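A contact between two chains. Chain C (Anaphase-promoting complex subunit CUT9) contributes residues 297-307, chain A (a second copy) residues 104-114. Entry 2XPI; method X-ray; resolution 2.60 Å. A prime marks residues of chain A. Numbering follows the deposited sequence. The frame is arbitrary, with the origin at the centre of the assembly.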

# COMPACT_ATOMS: atom_id res chain seq x y z
N SER C 297 -20.71 10.80 -31.20
CA SER C 297 -21.87 11.67 -31.12
C SER C 297 -22.27 12.01 -29.67
O SER C 297 -22.95 13.01 -29.44
CB SER C 297 -23.06 11.08 -31.88
OG SER C 297 -23.60 9.96 -31.21
N ILE C 298 -21.83 11.20 -28.71
CA ILE C 298 -22.14 11.43 -27.30
C ILE C 298 -21.25 12.53 -26.73
O ILE C 298 -20.03 12.40 -26.72
CB ILE C 298 -21.98 10.15 -26.46
CG1 ILE C 298 -22.87 9.03 -27.00
CG2 ILE C 298 -22.33 10.40 -25.01
CD1 ILE C 298 -22.60 7.69 -26.38
N ASN C 299 -21.85 13.63 -26.28
CA ASN C 299 -21.07 14.78 -25.83
C ASN C 299 -20.30 14.49 -24.57
O ASN C 299 -20.86 14.03 -23.57
CB ASN C 299 -21.90 16.07 -25.68
CG ASN C 299 -23.39 15.80 -25.40
OD1 ASN C 299 -23.95 14.78 -25.81
ND2 ASN C 299 -24.04 16.75 -24.72
N GLY C 300 -19.00 14.75 -24.62
CA GLY C 300 -18.12 14.54 -23.49
C GLY C 300 -17.03 13.53 -23.78
O GLY C 300 -15.92 13.60 -23.22
N LEU C 301 -17.36 12.59 -24.67
CA LEU C 301 -16.49 11.46 -24.95
C LEU C 301 -15.32 11.75 -25.90
O LEU C 301 -14.36 10.98 -25.95
CB LEU C 301 -17.30 10.26 -25.42
CG LEU C 301 -18.20 9.69 -24.33
CD1 LEU C 301 -18.87 8.43 -24.82
CD2 LEU C 301 -17.38 9.39 -23.09
N GLU C 302 -15.39 12.85 -26.64
CA GLU C 302 -14.26 13.27 -27.47
C GLU C 302 -13.03 13.58 -26.61
O GLU C 302 -11.91 13.63 -27.12
CB GLU C 302 -14.62 14.49 -28.32
CG GLU C 302 -14.93 15.76 -27.52
CD GLU C 302 -16.35 15.77 -26.96
OE1 GLU C 302 -17.19 14.95 -27.41
OE2 GLU C 302 -16.64 16.60 -26.07
N LYS C 303 -13.25 13.79 -25.31
CA LYS C 303 -12.16 14.13 -24.40
C LYS C 303 -11.66 12.86 -23.71
O LYS C 303 -10.68 12.88 -22.98
CB LYS C 303 -12.61 15.17 -23.37
N SER C 304 -12.35 11.75 -23.97
CA SER C 304 -11.99 10.46 -23.37
C SER C 304 -10.68 9.89 -23.93
O SER C 304 -10.46 9.87 -25.14
CB SER C 304 -13.13 9.46 -23.56
OG SER C 304 -12.72 8.17 -23.16
N SER C 305 -9.81 9.43 -23.03
CA SER C 305 -8.53 8.86 -23.42
C SER C 305 -8.70 7.56 -24.20
O SER C 305 -8.04 7.35 -25.21
CB SER C 305 -7.65 8.63 -22.20
OG SER C 305 -7.16 9.86 -21.70
N ASP C 306 -9.58 6.69 -23.72
CA ASP C 306 -9.84 5.41 -24.37
C ASP C 306 -10.30 5.60 -25.81
O ASP C 306 -9.89 4.86 -26.70
CB ASP C 306 -10.89 4.61 -23.59
CG ASP C 306 -10.43 4.25 -22.19
OD1 ASP C 306 -9.21 4.19 -21.94
OD2 ASP C 306 -11.30 4.03 -21.32
N LEU C 307 -11.16 6.58 -26.04
CA LEU C 307 -11.64 6.80 -27.38
C LEU C 307 -10.48 7.33 -28.21
O LEU C 307 -10.14 6.77 -29.26
CB LEU C 307 -12.80 7.80 -27.39
CG LEU C 307 -13.46 7.98 -28.76
CD1 LEU C 307 -14.09 6.67 -29.19
CD2 LEU C 307 -14.50 9.09 -28.76
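Chain A 104-114: AFVGEKVLDIT

One face of a regular helix in chain A packs against an irregular loop-and-turn segment of chain C, in a contact that is closest between the backbones at Gly300, with apolar side chains beside it, and polar, with one salt bridge, near Asp306. Residues 104-114 of chain A are helical throughout, with i to i-4 backbone hydrogen bonds for the amides of Glu108′ to Thr114′, that of Lys109′ being weak. Chain C instead makes a type II turn from Ile298 to Leu301, a short 3-10 segment at 301-303, and a new helix from Ser305, for which Ser304 is the N-cap. The two stretches run in opposite senses: Gly300 lies by Ile113′, with CA atoms 4.4 Å apart, whereas Asp306 lies nearest Phe105′, where the backbones have separated to 8.9 Å between CA atoms.

The closest backbone approach is at the turn. Gly300 CA comes 3.2 Å from Asp112′ O in a CA-H...O contact, and a CB at this position would fall 2.2 Å from the same Asp112′ O; glycine is also called for by the turn's own backbone angles. Around this point, Ile113′ CG1 meets both Ile298 CG2 and Leu301 CD2 at 4.4 Å. Leu301 CD2 also reaches to 4.0 Å from Asp112′ CB, so the leucine end rests against the turn of helix formed by Lys109′, Asp112′ and Ile113′.

Farther along, Ser304 CB lies 3.3 Å from Asp112′ OD2. Toward Asp306, where the backbones lie farther apart, Lys109′ reaches across; its CA-to-CB bond points sideways but its end comes nearer to chain C. Lys109′ NZ forms a salt bridge with Asp306 OD2 at 3.2 Å and donates a weak hydrogen bond to Ser304 OG at 3.4 Å. Asp306 OD2 also sits at the edge of the Phe105′ ring, 3.1 Å from Phe105′ CE1 and near the ring plane, where the carboxylate faces the ring's C-H groups.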

# COMPACT_ATOMS: atom_id res chain seq x y z
N ALA A 104 -12.25 2.85 -12.22
CA ALA A 104 -11.57 3.92 -12.95
C ALA A 104 -12.11 3.99 -14.37
O ALA A 104 -12.34 5.07 -14.89
CB ALA A 104 -10.06 3.70 -12.96
N PHE A 105 -12.32 2.84 -15.00
CA PHE A 105 -12.85 2.82 -16.35
C PHE A 105 -14.24 3.44 -16.44
O PHE A 105 -14.51 4.25 -17.34
CB PHE A 105 -12.88 1.40 -16.90
CG PHE A 105 -13.42 1.29 -18.29
CD1 PHE A 105 -12.70 1.78 -19.37
CD2 PHE A 105 -14.65 0.69 -18.52
CE1 PHE A 105 -13.21 1.67 -20.68
CE2 PHE A 105 -15.16 0.58 -19.82
CZ PHE A 105 -14.44 1.07 -20.89
N VAL A 106 -15.12 3.07 -15.53
CA VAL A 106 -16.50 3.56 -15.59
C VAL A 106 -16.57 4.98 -15.09
O VAL A 106 -17.28 5.81 -15.67
CB VAL A 106 -17.46 2.67 -14.78
CG1 VAL A 106 -18.87 3.21 -14.86
CG2 VAL A 106 -17.41 1.25 -15.29
N GLY A 107 -15.81 5.27 -14.03
CA GLY A 107 -15.76 6.59 -13.42
C GLY A 107 -15.24 7.65 -14.37
O GLY A 107 -15.70 8.78 -14.36
N GLU A 108 -14.26 7.28 -15.19
CA GLU A 108 -13.75 8.19 -16.20
C GLU A 108 -14.81 8.50 -17.28
O GLU A 108 -14.90 9.63 -17.75
CB GLU A 108 -12.44 7.64 -16.80
CG GLU A 108 -11.25 7.64 -15.80
CD GLU A 108 -10.15 6.61 -16.14
OE1 GLU A 108 -10.26 5.93 -17.21
OE2 GLU A 108 -9.18 6.47 -15.34
N LYS A 109 -15.63 7.51 -17.65
CA LYS A 109 -16.67 7.76 -18.66
C LYS A 109 -17.84 8.65 -18.20
O LYS A 109 -18.33 9.47 -18.98
CB LYS A 109 -17.21 6.46 -19.26
CG LYS A 109 -16.46 6.03 -20.50
CD LYS A 109 -15.54 4.86 -20.23
CE LYS A 109 -14.21 5.03 -20.95
NZ LYS A 109 -13.43 6.23 -20.45
N VAL A 110 -18.27 8.50 -16.94
CA VAL A 110 -19.34 9.33 -16.38
C VAL A 110 -18.90 10.77 -16.17
O VAL A 110 -19.71 11.71 -16.27
CB VAL A 110 -19.78 8.85 -15.00
CG1 VAL A 110 -21.16 9.37 -14.73
CG2 VAL A 110 -19.73 7.34 -14.90
N LEU A 111 -17.63 10.95 -15.81
CA LEU A 111 -17.10 12.29 -15.58
C LEU A 111 -16.96 12.99 -16.92
O LEU A 111 -17.31 14.16 -17.06
CB LEU A 111 -15.77 12.26 -14.80
CG LEU A 111 -15.16 13.63 -14.50
CD1 LEU A 111 -16.14 14.53 -13.74
CD2 LEU A 111 -13.84 13.53 -13.75
N ASP A 112 -16.47 12.26 -17.93
CA ASP A 112 -16.40 12.79 -19.29
C ASP A 112 -17.77 13.28 -19.77
O ASP A 112 -17.88 14.36 -20.33
CB ASP A 112 -15.80 11.77 -20.28
CG ASP A 112 -14.30 11.55 -20.07
OD1 ASP A 112 -13.62 12.46 -19.53
OD2 ASP A 112 -13.79 10.47 -20.45
N ILE A 113 -18.81 12.50 -19.51
CA ILE A 113 -20.16 12.88 -19.91
C ILE A 113 -20.73 14.08 -19.14
O ILE A 113 -21.20 15.04 -19.74
CB ILE A 113 -21.13 11.69 -19.73
CG1 ILE A 113 -20.89 10.64 -20.81
CG2 ILE A 113 -22.57 12.17 -19.78
CD1 ILE A 113 -21.62 9.34 -20.54
N THR A 114 -20.64 14.03 -17.82
CA THR A 114 -21.41 14.91 -16.94
C THR A 114 -20.66 16.17 -16.45
O THR A 114 -21.26 17.24 -16.29
CB THR A 114 -21.85 14.11 -15.70
OG1 THR A 114 -20.70 13.70 -14.96
CG2 THR A 114 -22.61 12.87 -16.13